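Type 6 secretion amidase effector 2 (Salmonella typhi, PDB 6WIN) is a type VI secretion effector amidase, a toxin that probably cleaves peptide crosslinks in the peptidoglycan of rival bacteria. Local coordinates at residues A[55-69]-A[118-132]. Residues are numbered along the deposited sequence; the frame is centred on the assembly and turned at random.
Sequences TVIATFVNGRYPNHN and TYIRMSNNAEAYFIV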
# COMPACT_ATOMS: atom_id res chain seq x y z
N THR A 55 -3.68 1.65 8.75
CA THR A 55 -2.96 0.40 8.53
C THR A 55 -2.03 0.54 7.33
O THR A 55 -2.41 1.09 6.29
CB THR A 55 -3.95 -0.74 8.30
OG1 THR A 55 -4.84 -0.85 9.42
CG2 THR A 55 -3.20 -2.05 8.12
N VAL A 56 -0.80 0.04 7.48
CA VAL A 56 0.13 0.03 6.36
C VAL A 56 -0.27 -1.08 5.40
O VAL A 56 -0.40 -2.24 5.80
CB VAL A 56 1.57 -0.16 6.84
CG1 VAL A 56 2.48 -0.35 5.65
CG2 VAL A 56 2.01 1.03 7.73
N ILE A 57 -0.46 -0.73 4.12
CA ILE A 57 -0.87 -1.67 3.09
C ILE A 57 0.06 -1.55 1.88
O ILE A 57 0.80 -0.57 1.74
CB ILE A 57 -2.34 -1.47 2.68
CG1 ILE A 57 -2.54 -0.09 2.03
CG2 ILE A 57 -3.23 -1.60 3.91
CD1 ILE A 57 -3.97 0.14 1.50
N ALA A 58 0.03 -2.56 1.01
CA ALA A 58 0.92 -2.58 -0.14
C ALA A 58 0.40 -3.55 -1.19
O ALA A 58 -0.41 -4.42 -0.90
CB ALA A 58 2.34 -2.98 0.27
N THR A 59 0.89 -3.38 -2.41
CA THR A 59 0.70 -4.37 -3.47
C THR A 59 1.52 -5.62 -3.16
O THR A 59 2.72 -5.52 -2.89
CB THR A 59 1.14 -3.79 -4.81
OG1 THR A 59 2.53 -3.43 -4.71
CG2 THR A 59 0.32 -2.55 -5.19
N PHE A 60 0.90 -6.79 -3.24
CA PHE A 60 1.58 -8.05 -2.99
C PHE A 60 1.29 -9.06 -4.09
O PHE A 60 0.16 -9.17 -4.57
CB PHE A 60 1.16 -8.69 -1.66
CG PHE A 60 1.84 -8.11 -0.46
CD1 PHE A 60 3.05 -8.63 -0.01
CD2 PHE A 60 1.26 -7.06 0.24
CE1 PHE A 60 3.67 -8.11 1.10
CE2 PHE A 60 1.88 -6.53 1.35
CZ PHE A 60 3.09 -7.07 1.78
N VAL A 61 2.32 -9.81 -4.46
CA VAL A 61 2.23 -10.85 -5.48
C VAL A 61 2.92 -12.09 -4.94
O VAL A 61 4.09 -12.03 -4.54
CB VAL A 61 2.89 -10.41 -6.80
CG1 VAL A 61 3.15 -11.61 -7.69
CG2 VAL A 61 2.06 -9.33 -7.51
N ASN A 62 2.20 -13.22 -4.95
CA ASN A 62 2.76 -14.52 -4.56
C ASN A 62 3.41 -14.43 -3.18
O ASN A 62 4.50 -14.96 -2.95
CB ASN A 62 3.76 -15.04 -5.59
CG ASN A 62 3.12 -15.25 -6.97
OD1 ASN A 62 1.96 -15.64 -7.08
ND2 ASN A 62 3.90 -15.01 -8.03
N GLY A 63 2.75 -13.71 -2.27
CA GLY A 63 3.17 -13.62 -0.89
C GLY A 63 4.17 -12.53 -0.58
O GLY A 63 4.52 -12.36 0.60
N ARG A 64 4.66 -11.80 -1.59
CA ARG A 64 5.77 -10.87 -1.38
C ARG A 64 5.55 -9.56 -2.11
O ARG A 64 4.79 -9.47 -3.08
CB ARG A 64 7.10 -11.48 -1.84
CG ARG A 64 7.25 -12.96 -1.55
CD ARG A 64 7.54 -13.19 -0.09
NE ARG A 64 8.66 -12.38 0.36
CZ ARG A 64 9.92 -12.61 0.04
NH1 ARG A 64 10.88 -11.82 0.50
NH2 ARG A 64 10.24 -13.65 -0.73
N TYR A 65 6.24 -8.52 -1.64
CA TYR A 65 6.24 -7.24 -2.33
C TYR A 65 6.98 -7.39 -3.65
O TYR A 65 8.11 -7.89 -3.67
CB TYR A 65 6.90 -6.16 -1.46
CG TYR A 65 6.79 -4.76 -2.00
CD1 TYR A 65 5.63 -4.01 -1.80
CD2 TYR A 65 7.83 -4.17 -2.70
CE1 TYR A 65 5.52 -2.73 -2.28
CE2 TYR A 65 7.73 -2.87 -3.19
CZ TYR A 65 6.57 -2.16 -2.97
OH TYR A 65 6.44 -0.87 -3.45
N PRO A 66 6.39 -7.01 -4.77
CA PRO A 66 7.08 -7.18 -6.07
C PRO A 66 8.01 -6.01 -6.42
O PRO A 66 7.67 -5.09 -7.17
CB PRO A 66 5.92 -7.29 -7.05
CG PRO A 66 4.84 -6.45 -6.46
CD PRO A 66 5.02 -6.48 -4.94
N ASN A 67 9.23 -6.05 -5.87
CA ASN A 67 10.22 -5.02 -6.16
C ASN A 67 10.54 -4.96 -7.65
O ASN A 67 10.89 -3.90 -8.17
CB ASN A 67 11.51 -5.29 -5.38
CG ASN A 67 11.27 -5.37 -3.88
OD1 ASN A 67 11.10 -6.47 -3.32
ND2 ASN A 67 11.29 -4.22 -3.21
N HIS A 68 10.40 -6.08 -8.34
CA HIS A 68 10.72 -6.24 -9.75
C HIS A 68 9.66 -5.66 -10.68
O HIS A 68 9.84 -5.71 -11.89
CB HIS A 68 10.88 -7.73 -10.05
CG HIS A 68 9.78 -8.57 -9.48
ND1 HIS A 68 9.74 -8.95 -8.15
CD2 HIS A 68 8.67 -9.10 -10.05
CE1 HIS A 68 8.66 -9.68 -7.94
NE2 HIS A 68 7.99 -9.79 -9.07
N ASN A 69 8.57 -5.11 -10.14
CA ASN A 69 7.42 -4.72 -10.94
C ASN A 69 7.24 -3.21 -10.81
O ASN A 69 7.26 -2.68 -9.70
CB ASN A 69 6.18 -5.49 -10.48
CG ASN A 69 4.96 -5.27 -11.36
OD1 ASN A 69 4.81 -4.23 -12.00
ND2 ASN A 69 4.07 -6.25 -11.38
N THR A 118 -0.42 -11.99 -10.74
CA THR A 118 -0.34 -10.57 -11.10
C THR A 118 -1.73 -9.94 -11.19
O THR A 118 -2.76 -10.63 -11.22
CB THR A 118 0.40 -10.39 -12.43
OG1 THR A 118 -0.30 -11.11 -13.46
CG2 THR A 118 1.81 -10.92 -12.35
N TYR A 119 -1.74 -8.60 -11.27
CA TYR A 119 -2.94 -7.79 -11.36
C TYR A 119 -2.77 -6.75 -12.46
O TYR A 119 -1.70 -6.14 -12.58
CB TYR A 119 -3.22 -7.03 -10.04
CG TYR A 119 -3.45 -7.87 -8.81
CD1 TYR A 119 -4.74 -8.14 -8.37
CD2 TYR A 119 -2.38 -8.35 -8.07
CE1 TYR A 119 -4.96 -8.89 -7.24
CE2 TYR A 119 -2.59 -9.11 -6.94
CZ TYR A 119 -3.88 -9.38 -6.53
OH TYR A 119 -4.11 -10.12 -5.41
N ILE A 120 -3.82 -6.56 -13.27
CA ILE A 120 -3.81 -5.44 -14.22
C ILE A 120 -3.71 -4.12 -13.45
O ILE A 120 -4.27 -3.98 -12.35
CB ILE A 120 -5.06 -5.44 -15.12
CG1 ILE A 120 -6.33 -5.39 -14.27
CG2 ILE A 120 -5.07 -6.66 -16.02
CD1 ILE A 120 -7.48 -4.63 -14.93
N ARG A 121 -3.00 -3.16 -14.03
CA ARG A 121 -2.83 -1.80 -13.50
C ARG A 121 -2.63 -1.80 -11.98
O ARG A 121 -3.32 -1.11 -11.22
CB ARG A 121 -4.00 -0.90 -13.90
CG ARG A 121 -4.16 -0.78 -15.41
CD ARG A 121 -5.62 -0.64 -15.83
NE ARG A 121 -6.23 0.55 -15.24
CZ ARG A 121 -7.51 0.88 -15.35
NH1 ARG A 121 -7.96 1.98 -14.75
NH2 ARG A 121 -8.35 0.11 -16.05
N MSE A 122 -1.64 -2.58 -11.54
CA MSE A 122 -1.58 -3.08 -10.17
C MSE A 122 -1.67 -1.99 -9.10
O MSE A 122 -2.50 -2.07 -8.19
CB MSE A 122 -0.31 -3.92 -10.00
CG MSE A 122 -0.45 -5.03 -8.99
SE MSE A 122 1.24 -5.81 -8.47
CE MSE A 122 1.16 -7.16 -9.95
N SER A 123 -0.84 -0.95 -9.22
CA SER A 123 -0.84 0.14 -8.23
C SER A 123 -2.16 0.90 -8.19
O SER A 123 -2.45 1.56 -7.19
CB SER A 123 0.31 1.10 -8.54
OG SER A 123 0.06 1.78 -9.75
N ASN A 124 -2.95 0.83 -9.26
CA ASN A 124 -4.27 1.46 -9.34
C ASN A 124 -5.39 0.43 -9.26
O ASN A 124 -6.52 0.70 -9.71
CB ASN A 124 -4.38 2.29 -10.62
CG ASN A 124 -3.32 3.37 -10.70
OD1 ASN A 124 -3.04 4.04 -9.72
ND2 ASN A 124 -2.70 3.52 -11.86
N ASN A 125 -5.11 -0.73 -8.67
CA ASN A 125 -6.03 -1.87 -8.56
C ASN A 125 -6.27 -2.13 -7.08
O ASN A 125 -5.39 -2.66 -6.39
CB ASN A 125 -5.42 -3.10 -9.24
CG ASN A 125 -6.41 -4.23 -9.42
OD1 ASN A 125 -7.30 -4.44 -8.59
ND2 ASN A 125 -6.27 -4.96 -10.52
N ALA A 126 -7.48 -1.81 -6.60
CA ALA A 126 -7.79 -1.98 -5.18
C ALA A 126 -7.60 -3.41 -4.70
O ALA A 126 -7.37 -3.63 -3.51
CB ALA A 126 -9.22 -1.54 -4.89
N GLU A 127 -7.74 -4.40 -5.59
CA GLU A 127 -7.64 -5.81 -5.20
C GLU A 127 -6.20 -6.27 -5.02
O GLU A 127 -5.97 -7.35 -4.46
CB GLU A 127 -8.35 -6.69 -6.23
CG GLU A 127 -9.87 -6.47 -6.28
CD GLU A 127 -10.58 -7.47 -7.18
OE1 GLU A 127 -10.96 -7.08 -8.30
OE2 GLU A 127 -10.75 -8.64 -6.77
N ALA A 128 -5.22 -5.48 -5.47
CA ALA A 128 -3.81 -5.84 -5.31
C ALA A 128 -3.27 -5.51 -3.92
O ALA A 128 -2.12 -5.87 -3.62
CB ALA A 128 -2.97 -5.13 -6.37
N TYR A 129 -4.05 -4.88 -3.06
CA TYR A 129 -3.53 -4.34 -1.81
C TYR A 129 -3.83 -5.27 -0.64
O TYR A 129 -4.96 -5.73 -0.47
CB TYR A 129 -4.10 -2.95 -1.54
CG TYR A 129 -3.41 -1.94 -2.41
CD1 TYR A 129 -3.87 -1.68 -3.72
CD2 TYR A 129 -2.28 -1.27 -1.96
CE1 TYR A 129 -3.21 -0.78 -4.53
CE2 TYR A 129 -1.62 -0.36 -2.76
CZ TYR A 129 -2.09 -0.11 -4.04
OH TYR A 129 -1.41 0.79 -4.82
N PHE A 130 -2.80 -5.53 0.16
CA PHE A 130 -2.90 -6.40 1.31
C PHE A 130 -2.18 -5.74 2.47
O PHE A 130 -1.26 -4.94 2.28
CB PHE A 130 -2.28 -7.79 1.01
CG PHE A 130 -3.03 -8.57 -0.04
CD1 PHE A 130 -3.86 -9.62 0.32
CD2 PHE A 130 -2.91 -8.26 -1.39
CE1 PHE A 130 -4.57 -10.34 -0.65
CE2 PHE A 130 -3.61 -8.98 -2.36
CZ PHE A 130 -4.44 -10.01 -1.99
N ILE A 131 -2.60 -6.08 3.69
CA ILE A 131 -1.93 -5.58 4.88
C ILE A 131 -0.49 -6.09 4.91
O ILE A 131 -0.21 -7.26 4.62
CB ILE A 131 -2.71 -6.00 6.13
CG1 ILE A 131 -4.12 -5.40 6.10
CG2 ILE A 131 -1.97 -5.59 7.38
CD1 ILE A 131 -4.98 -5.74 7.31
N VAL A 132 0.43 -5.19 5.25
CA VAL A 132 1.85 -5.53 5.35
C VAL A 132 2.07 -6.29 6.65
O VAL A 132 1.78 -5.78 7.72
CB VAL A 132 2.73 -4.26 5.31
CG1 VAL A 132 4.14 -4.60 5.76
CG2 VAL A 132 2.75 -3.65 3.92
O HOH W 1 0.67 -3.28 8.27
O HOH W 2 -1.66 -11.21 -4.33
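Thr59 lays its methyl over one face of the Tyr129 ring, with CG2 4.0 Å from the ring centroid and offset toward the hydroxyl-bearing rim. That placement follows from a chi1 of 60°, which sets CG2 anti to the carbonyl carbon and turns OG1 to the backbone N of His73. Ile57 CD1 reaches CD2 of the same tyrosine at 4.1 Å. On the other side of the strands, Val132 CG2 touches Ala58 CB and Val56 CG1, while the Phe60 ring presents its edge to this methyl and to Phe130 O. Met122, present as selenomethionine, sets its selenium 3.7 Å from Val61 CG2, the selenium also nearing Pro66 CG at 4.2 Å. The side chains of Val56, Ile57, Ala58, Thr59, Tyr129 and Val132 belong to strands 56-59 and 129-132, neighbours in a six-stranded antiparallel sheet, with 74-81 beside 56-59 and 40-44 beside 129-132; helix 23-30 packs against Val56. Ala58 and Phe130 form the hydrogen-bonded pair: Phe130 N donates to Ala58 O at 2.8 Å, and Ala58 N returns the bond to Phe130 O. Toward one end Val132 N gives Val56 O an almost straight bond of 3.1 Å (177°); past the other end of strand 56-59, Phe60 N donates to Ala128 O at 3.2 Å. Beyond the rings, Tyr129 OH donates to Ser123 O at 2.7 Å, which ties the tyrosine to the 3-10 segment Met122-Ser123. A water donates to Phe60 O and also hydrogen-bonds Tyr119 OH, lying in the plane of the Tyr119 ring at its edge.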